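Local coordinates for protein Agap007691-pb (Anopheles gambiae, PDB 5C98) that is of unknown function but belongs to the serpin family, whose members are mostly inhibitors of serine proteases, at residues L89-G92 with Q93-K96; E80-Q83 with R84-Q88; S142-R146 with A147-I151. All coordinates share one frame; numbering follows the deposited sequence. Where two conformers were deposited one is given.

Interaction 1. Residues L89-G92 with Q93-K96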
loop_
_atom_site.group_PDB
_atom_site.type_symbol
_atom_site.label_atom_id
_atom_site.label_comp_id
_atom_site.label_asym_id
_atom_site.label_seq_id
_atom_site.Cartn_x
_atom_site.Cartn_y
_atom_site.Cartn_z
ATOM N N LEU A 89 6.160 -0.763 -11.554
ATOM C CA LEU A 89 5.108 -1.002 -10.566
ATOM C C LEU A 89 3.733 -0.776 -11.163
ATOM O O LEU A 89 2.841 -1.618 -11.031
ATOM C CB LEU A 89 5.294 -0.065 -9.375
ATOM C CG LEU A 89 4.195 -0.206 -8.307
ATOM C CD1 LEU A 89 4.097 -1.633 -7.786
ATOM C CD2 LEU A 89 4.417 0.765 -7.188
ATOM N N HIS A 90 3.516 0.383 -11.759
ATOM C CA HIS A 90 2.226 0.694 -12.339
ATOM C C HIS A 90 2.032 -0.161 -13.581
ATOM O O HIS A 90 2.863 -0.148 -14.497
ATOM C CB HIS A 90 2.171 2.177 -12.674
ATOM C CG HIS A 90 0.870 2.598 -13.253
ATOM N ND1 HIS A 90 -0.300 2.621 -12.532
ATOM C CD2 HIS A 90 0.546 2.971 -14.508
ATOM C CE1 HIS A 90 -1.285 3.019 -13.314
ATOM N NE2 HIS A 90 -0.794 3.240 -14.519
ATOM N N ASP A 91 0.960 -0.939 -13.610
ATOM C CA ASP A 91 0.815 -1.982 -14.611
ATOM C C ASP A 91 -0.655 -2.075 -15.010
ATOM O O ASP A 91 -1.359 -3.047 -14.705
ATOM C CB ASP A 91 1.357 -3.305 -14.069
ATOM C CG ASP A 91 1.372 -4.399 -15.102
ATOM O OD1 ASP A 91 1.277 -4.074 -16.299
ATOM O OD2 ASP A 91 1.498 -5.589 -14.710
ATOM N N GLY A 92 -1.110 -1.029 -15.684
ATOM C CA GLY A 92 -2.396 -0.987 -16.346
ATOM C C GLY A 92 -3.552 -1.620 -15.612
ATOM O O GLY A 92 -4.002 -1.150 -14.565
ATOM N N GLN A 93 -4.051 -2.705 -16.176
ATOM C CA GLN A 93 -5.256 -3.362 -15.700
ATOM C C GLN A 93 -5.019 -4.177 -14.439
ATOM O O GLN A 93 -5.992 -4.609 -13.810
ATOM C CB GLN A 93 -5.806 -4.299 -16.780
ATOM C CG GLN A 93 -4.967 -5.555 -16.961
ATOM C CD GLN A 93 -5.324 -6.355 -18.193
ATOM O OE1 GLN A 93 -4.984 -5.979 -19.318
ATOM N NE2 GLN A 93 -6.007 -7.476 -17.986
ATOM N N HIS A 94 -3.768 -4.403 -14.057
ATOM C CA HIS A 94 -3.462 -5.338 -12.993
ATOM C C HIS A 94 -3.257 -4.675 -11.636
ATOM O O HIS A 94 -3.735 -5.176 -10.600
ATOM C CB HIS A 94 -2.196 -6.126 -13.345
ATOM C CG HIS A 94 -2.237 -6.775 -14.688
ATOM N ND1 HIS A 94 -3.125 -7.778 -15.006
ATOM C CD2 HIS A 94 -1.488 -6.566 -15.794
ATOM C CE1 HIS A 94 -2.925 -8.156 -16.255
ATOM N NE2 HIS A 94 -1.937 -7.438 -16.755
ATOM N N LEU A 95 -2.536 -3.567 -11.616
ATOM C CA LEU A 95 -2.206 -2.858 -10.395
ATOM C C LEU A 95 -1.987 -1.424 -10.823
ATOM O O LEU A 95 -1.199 -1.156 -11.742
ATOM C CB LEU A 95 -0.939 -3.431 -9.756
ATOM C CG LEU A 95 -0.539 -2.821 -8.404
ATOM C CD1 LEU A 95 0.278 -3.830 -7.603
ATOM C CD2 LEU A 95 0.205 -1.515 -8.535
ATOM N N LYS A 96 -2.713 -0.508 -10.189
ATOM C CA LYS A 96 -2.558 0.911 -10.462
ATOM C C LYS A 96 -1.881 1.564 -9.276
ATOM O O LYS A 96 -2.351 1.427 -8.149
ATOM C CB LYS A 96 -3.916 1.537 -10.735
ATOM C CG LYS A 96 -4.504 1.086 -12.074
ATOM C CD LYS A 96 -5.832 1.806 -12.382
ATOM C CE LYS A 96 -6.518 1.215 -13.598
ATOM N NZ LYS A 96 -5.601 1.134 -14.756
#
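Asp91 and Leu95 pair through their backbones as the chain doubles back: Asp91 N donates to Leu95 O at 2.9 Å. Asp91 O in turn receives two amides, His94 N at 2.8 Å and Leu95 N at 3.3 Å, the latter bond weak. With both His94 and Leu95 set opposite Asp91, the pairing has the form of a classic beta bulge, placed where helix 75-89 gives way to strand 95-104, a strand of the serpin's large sheet.

The other polar bond comes from a side chain. Lys96 curls its end inward through chi4 (-51°), bringing NZ to 2.8 Å from Gly92 O, above the carbonyl plane.

Among the rings, His90 ND1 approaches Lys96 CA to 3.5 Å, while its hydrogen bond comes from the Ala97 amide. Asp91 OD2 passes His94 CD2 at 3.3 Å, carboxylate and ring planes 55° apart; the ring itself is held by a hydrogen bond between ND1 and Thr179 OG1. The apolar touch is made by methyls, Leu89 CD1 lying 4.0 Å from Leu95 CD2, and both leucines also lean on Leu367 of strand 366-372.

Interaction 2. Residues E80-Q83 with R84-Q88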
loop_
_atom_site.group_PDB
_atom_site.type_symbol
_atom_site.label_atom_id
_atom_site.label_comp_id
_atom_site.label_asym_id
_atom_site.label_seq_id
_atom_site.Cartn_x
_atom_site.Cartn_y
_atom_site.Cartn_z
ATOM N N GLU A 80 16.666 8.547 -12.170
ATOM C CA GLU A 80 16.515 7.454 -13.129
ATOM C C GLU A 80 15.982 6.197 -12.452
ATOM O O GLU A 80 15.164 5.465 -13.033
ATOM C CB GLU A 80 17.850 7.165 -13.806
ATOM C CG GLU A 80 18.301 8.287 -14.740
ATOM C CD GLU A 80 19.441 7.889 -15.671
ATOM O OE1 GLU A 80 20.124 6.879 -15.400
ATOM O OE2 GLU A 80 19.645 8.590 -16.683
ATOM N N GLN A 81 16.439 5.925 -11.230
ATOM C CA GLN A 81 15.952 4.760 -10.494
ATOM C C GLN A 81 14.459 4.899 -10.196
ATOM O O GLN A 81 13.682 3.953 -10.379
ATOM C CB GLN A 81 16.761 4.593 -9.208
ATOM C CG GLN A 81 16.280 3.480 -8.265
ATOM C CD GLN A 81 16.924 3.558 -6.874
ATOM O OE1 GLN A 81 16.425 4.225 -5.981
ATOM N NE2 GLN A 81 18.053 2.891 -6.715
ATOM N N GLN A 82 14.038 6.066 -9.723
ATOM C CA GLN A 82 12.626 6.255 -9.425
ATOM C C GLN A 82 11.797 5.999 -10.676
ATOM O O GLN A 82 10.775 5.311 -10.619
ATOM C CB GLN A 82 12.390 7.670 -8.898
ATOM C CG GLN A 82 11.023 7.898 -8.267
ATOM C CD GLN A 82 9.903 8.105 -9.262
ATOM O OE1 GLN A 82 10.125 8.315 -10.453
ATOM N NE2 GLN A 82 8.695 8.088 -8.768
ATOM N N GLN A 83 12.252 6.514 -11.814
ATOM C CA GLN A 83 11.486 6.388 -13.051
ATOM C C GLN A 83 11.326 4.926 -13.431
ATOM O O GLN A 83 10.250 4.489 -13.835
ATOM C CB GLN A 83 12.188 7.147 -14.181
ATOM C CG GLN A 83 12.091 8.647 -14.083
ATOM C CD GLN A 83 12.873 9.341 -15.171
ATOM O OE1 GLN A 83 14.101 9.269 -15.219
ATOM N NE2 GLN A 83 12.160 9.964 -16.090
ATOM N N ARG A 84 12.419 4.176 -13.373
ATOM C CA ARG A 84 12.394 2.770 -13.746
ATOM C C ARG A 84 11.489 1.981 -12.809
ATOM O O ARG A 84 10.677 1.155 -13.250
ATOM C CB ARG A 84 13.835 2.244 -13.711
ATOM C CG ARG A 84 14.014 0.811 -14.152
ATOM C CD ARG A 84 15.508 0.452 -14.225
ATOM N NE ARG A 84 16.186 0.611 -12.940
ATOM C CZ ARG A 84 16.138 -0.277 -11.951
ATOM N NH1 ARG A 84 15.436 -1.392 -12.091
ATOM N NH2 ARG A 84 16.794 -0.053 -10.818
ATOM N N LEU A 85 11.621 2.215 -11.509
ATOM C CA LEU A 85 10.840 1.446 -10.546
ATOM C C LEU A 85 9.363 1.788 -10.625
ATOM O O LEU A 85 8.512 0.894 -10.508
ATOM C CB LEU A 85 11.363 1.690 -9.141
ATOM C CG LEU A 85 12.789 1.183 -8.890
ATOM C CD1 LEU A 85 13.156 1.490 -7.453
ATOM C CD2 LEU A 85 12.957 -0.297 -9.154
ATOM N N ALA A 86 9.035 3.067 -10.814
ATOM C CA ALA A 86 7.635 3.458 -10.889
ATOM C C ALA A 86 6.969 2.901 -12.136
ATOM O O ALA A 86 5.798 2.518 -12.102
ATOM C CB ALA A 86 7.508 4.971 -10.853
ATOM N N GLN A 87 7.702 2.851 -13.248
ATOM C CA GLN A 87 7.126 2.326 -14.479
ATOM C C GLN A 87 6.886 0.829 -14.375
ATOM O O GLN A 87 5.906 0.318 -14.921
ATOM C CB GLN A 87 8.054 2.645 -15.656
ATOM C CG GLN A 87 7.530 2.177 -17.009
ATOM C CD GLN A 87 8.419 2.594 -18.167
ATOM O OE1 GLN A 87 8.798 3.759 -18.285
ATOM N NE2 GLN A 87 8.752 1.641 -19.029
ATOM N N GLN A 88 7.761 0.117 -13.671
ATOM C CA GLN A 88 7.582 -1.316 -13.471
ATOM C C GLN A 88 6.392 -1.611 -12.559
ATOM O O GLN A 88 5.667 -2.585 -12.777
ATOM C CB GLN A 88 8.883 -1.885 -12.898
ATOM C CG GLN A 88 8.826 -3.290 -12.351
ATOM C CD GLN A 88 10.197 -3.780 -11.896
ATOM O OE1 GLN A 88 10.768 -4.686 -12.500
ATOM N NE2 GLN A 88 10.737 -3.172 -10.833
#
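Ala86 N donates a hydrogen bond to Gln82 O, the shortest of this helical run at 2.8 Å, with an N-H...O angle of 161°. The neighbouring bond, Leu85 N to Gln81 O, is 2.9 Å long and slightly straighter. Towards the two ends the spacing relaxes: Arg84 N to Glu80 O and Gln87 N to Gln83 O both measure 3.1 Å. Four successive i to i+4 bonds of this kind are the signature of a regular alpha-helix.

The side chains follow the same spacing. Gln81 and Leu85 meet through carbon, CG of the glutamine 3.8 Å from CD1 of the leucine, the two chains crossing at a slant. One residue further on, Gln82 folds over at chi2 (-79°), and this bend carries its NE2 to 3.9 Å from the Ala86 methyl while the same nitrogen donates to Leu48 O. Arg84 also turns back, at chi3 (60°), and its NH2 comes no closer than 4.4 Å to Gln81 CG; its guanidinium is committed instead to a salt bridge from NH1 to Asp14 OD1.

Helix 43-51 lies against one side of this run, where Leu85 packs on Tyr44 and Leu48 and Gln81 OE1 accepts a bond from Arg47. Helix 15-32 closes in as well, Ile17 touching Gln81, Arg84 and Leu85, so that helix 75-89 packs against both of these helices in the serpin fold.

Interaction 3. Residues S142-R146 with A147-I151; sequences SFYQR and ANTEI
Thr149 sets its CG2 methyl over the end of the helix, 3.6 Å from Tyr144 O and at the edge of the Tyr144 ring, with CD1 4.4 Å away. With OG1 swung anti to the threonine's own nitrogen (chi1 -160°), the methyl is the branch left to fill this corner. Phe143 CD2 sits over the centre of one face of the Tyr144 ring, and the ring of Phe154 stacks with that of Tyr144.

Here the helical bonding runs out. Ala147 N makes two weak bonds, to Phe143 O and Tyr144 O, whereas Asn148 N reaches Gln145 O at 3.1 Å with a straighter N-H (158°), though from well above the carbonyl plane. Asn148 itself has positive phi (52°), and there the chain leaves the helix.

A water links the helix end to the loop, hydrogen-bonded to Tyr144 O and Thr149 N at 2.8 Å each, and to Ile151 N at a longer 3.3 Å.

Tyr144 OH bonds to Leu98 O and Thr149 O to Ser176 OG, fixing both sides of this turn to the central sheet, as expected for the serpin helix, known as helix F, that lies across that sheet.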
loop_
_atom_site.group_PDB
_atom_site.type_symbol
_atom_site.label_atom_id
_atom_site.label_comp_id
_atom_site.label_asym_id
_atom_site.label_seq_id
_atom_site.Cartn_x
_atom_site.Cartn_y
_atom_site.Cartn_z
ATOM N N SER A 142 -11.525 13.628 -8.130
ATOM C CA SER A 142 -11.832 13.455 -9.545
ATOM C C SER A 142 -10.689 12.768 -10.285
ATOM O O SER A 142 -10.942 11.940 -11.172
ATOM C CB SER A 142 -12.224 14.789 -10.190
ATOM O OG SER A 142 -11.150 15.705 -10.235
ATOM N N PHE A 143 -9.439 13.061 -9.922
ATOM C CA PHE A 143 -8.311 12.385 -10.558
ATOM C C PHE A 143 -8.394 10.881 -10.348
ATOM O O PHE A 143 -8.271 10.105 -11.305
ATOM C CB PHE A 143 -6.984 12.915 -10.032
ATOM C CG PHE A 143 -5.793 12.163 -10.539
ATOM C CD1 PHE A 143 -5.263 12.458 -11.785
ATOM C CD2 PHE A 143 -5.192 11.184 -9.774
ATOM C CE1 PHE A 143 -4.171 11.784 -12.252
ATOM C CE2 PHE A 143 -4.099 10.507 -10.251
ATOM C CZ PHE A 143 -3.597 10.801 -11.495
ATOM N N TYR A 144 -8.599 10.445 -9.098
ATOM C CA TYR A 144 -8.619 9.011 -8.830
ATOM C C TYR A 144 -9.878 8.361 -9.377
ATOM O O TYR A 144 -9.833 7.187 -9.760
ATOM C CB TYR A 144 -8.389 8.757 -7.335
ATOM C CG TYR A 144 -6.929 8.996 -6.974
ATOM C CD1 TYR A 144 -5.954 8.044 -7.281
ATOM C CD2 TYR A 144 -6.513 10.163 -6.348
ATOM C CE1 TYR A 144 -4.636 8.246 -6.976
ATOM C CE2 TYR A 144 -5.183 10.372 -6.048
ATOM C CZ TYR A 144 -4.241 9.418 -6.362
ATOM O OH TYR A 144 -2.916 9.660 -6.028
ATOM N N GLN A 145 -10.977 9.118 -9.503
ATOM C CA GLN A 145 -12.178 8.592 -10.168
ATOM C C GLN A 145 -11.920 8.367 -11.654
ATOM O O GLN A 145 -12.273 7.313 -12.204
ATOM C CB GLN A 145 -13.364 9.556 -9.998
ATOM C CG GLN A 145 -13.982 9.624 -8.625
ATOM C CD GLN A 145 -14.734 10.927 -8.403
ATOM O OE1 GLN A 145 -14.942 11.721 -9.336
ATOM N NE2 GLN A 145 -15.146 11.158 -7.158
ATOM N N ARG A 146 -11.320 9.349 -12.324
ATOM C CA ARG A 146 -11.027 9.215 -13.745
ATOM C C ARG A 146 -10.018 8.105 -14.005
ATOM O O ARG A 146 -9.988 7.558 -15.113
ATOM C CB ARG A 146 -10.471 10.528 -14.324
ATOM C CG ARG A 146 -11.454 11.700 -14.429
ATOM C CD ARG A 146 -10.826 12.893 -15.183
ATOM N NE ARG A 146 -9.572 13.402 -14.611
ATOM C CZ ARG A 146 -9.486 14.297 -13.624
ATOM N NH1 ARG A 146 -10.580 14.796 -13.065
ATOM N NH2 ARG A 146 -8.292 14.683 -13.187
ATOM N N ALA A 147 -9.198 7.759 -13.015
ATOM C CA ALA A 147 -8.195 6.725 -13.180
ATOM C C ALA A 147 -8.790 5.332 -13.113
ATOM O O ALA A 147 -8.061 4.376 -13.370
ATOM C CB ALA A 147 -7.117 6.885 -12.116
ATOM N N ASN A 148 -10.082 5.216 -12.789
ATOM C CA ASN A 148 -10.804 3.942 -12.787
ATOM C C ASN A 148 -10.052 2.901 -11.959
ATOM O O ASN A 148 -9.662 1.835 -12.430
ATOM C CB ASN A 148 -11.076 3.453 -14.208
ATOM C CG ASN A 148 -12.161 2.400 -14.263
ATOM O OD1 ASN A 148 -12.994 2.302 -13.362
ATOM N ND2 ASN A 148 -12.157 1.606 -15.324
ATOM N N THR A 149 -9.854 3.246 -10.692
ATOM C CA THR A 149 -8.998 2.484 -9.799
ATOM C C THR A 149 -9.742 2.013 -8.561
ATOM O O THR A 149 -9.115 1.623 -7.571
ATOM C CB THR A 149 -7.778 3.312 -9.422
ATOM O OG1 THR A 149 -6.742 2.427 -8.956
ATOM C CG2 THR A 149 -8.139 4.386 -8.365
ATOM N N GLU A 150 -11.071 2.020 -8.613
ATOM C CA GLU A 150 -11.919 1.507 -7.547
ATOM C C GLU A 150 -11.864 2.341 -6.272
ATOM O O GLU A 150 -12.225 1.844 -5.203
ATOM C CB GLU A 150 -11.647 0.025 -7.237
ATOM C CG GLU A 150 -12.050 -0.920 -8.342
ATOM C CD GLU A 150 -13.505 -0.754 -8.717
ATOM O OE1 GLU A 150 -14.364 -0.891 -7.822
ATOM O OE2 GLU A 150 -13.784 -0.449 -9.893
ATOM N N ILE A 151 -11.456 3.609 -6.359
ATOM C CA ILE A 151 -11.408 4.526 -5.206
ATOM C C ILE A 151 -12.152 5.783 -5.639
ATOM O O ILE A 151 -11.571 6.669 -6.279
ATOM C CB ILE A 151 -9.977 4.860 -4.750
ATOM C CG1 ILE A 151 -9.216 3.612 -4.338
ATOM C CG2 ILE A 151 -10.025 5.809 -3.555
ATOM C CD1 ILE A 151 -7.741 3.847 -4.062
HETATM O O HOH W 1 -11.543 5.027 -9.295
#

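Interaction 2 runs straight into interaction 1 along the chain, their centres about 13 Å apart: helix 75-89 ends, and the chain turns through 90-94 into strand 95-104. Interaction 3 reaches that strand from the end of helix 133-146. Its centre is also about 13 Å from interaction 1, and Lys96 forms the join, CE lying 3.4 Å from Asn148 O and CB 3.5 Å from Thr149 OG1. Interactions 2 and 3 do not touch, their nearest atoms being about 12 Å apart, consistent with the usual serpin layout, in which helices 75-89 and 133-146 probably lie on opposite sides of the central sheet. No ligand is involved; all three contacts belong to the serpin scaffold.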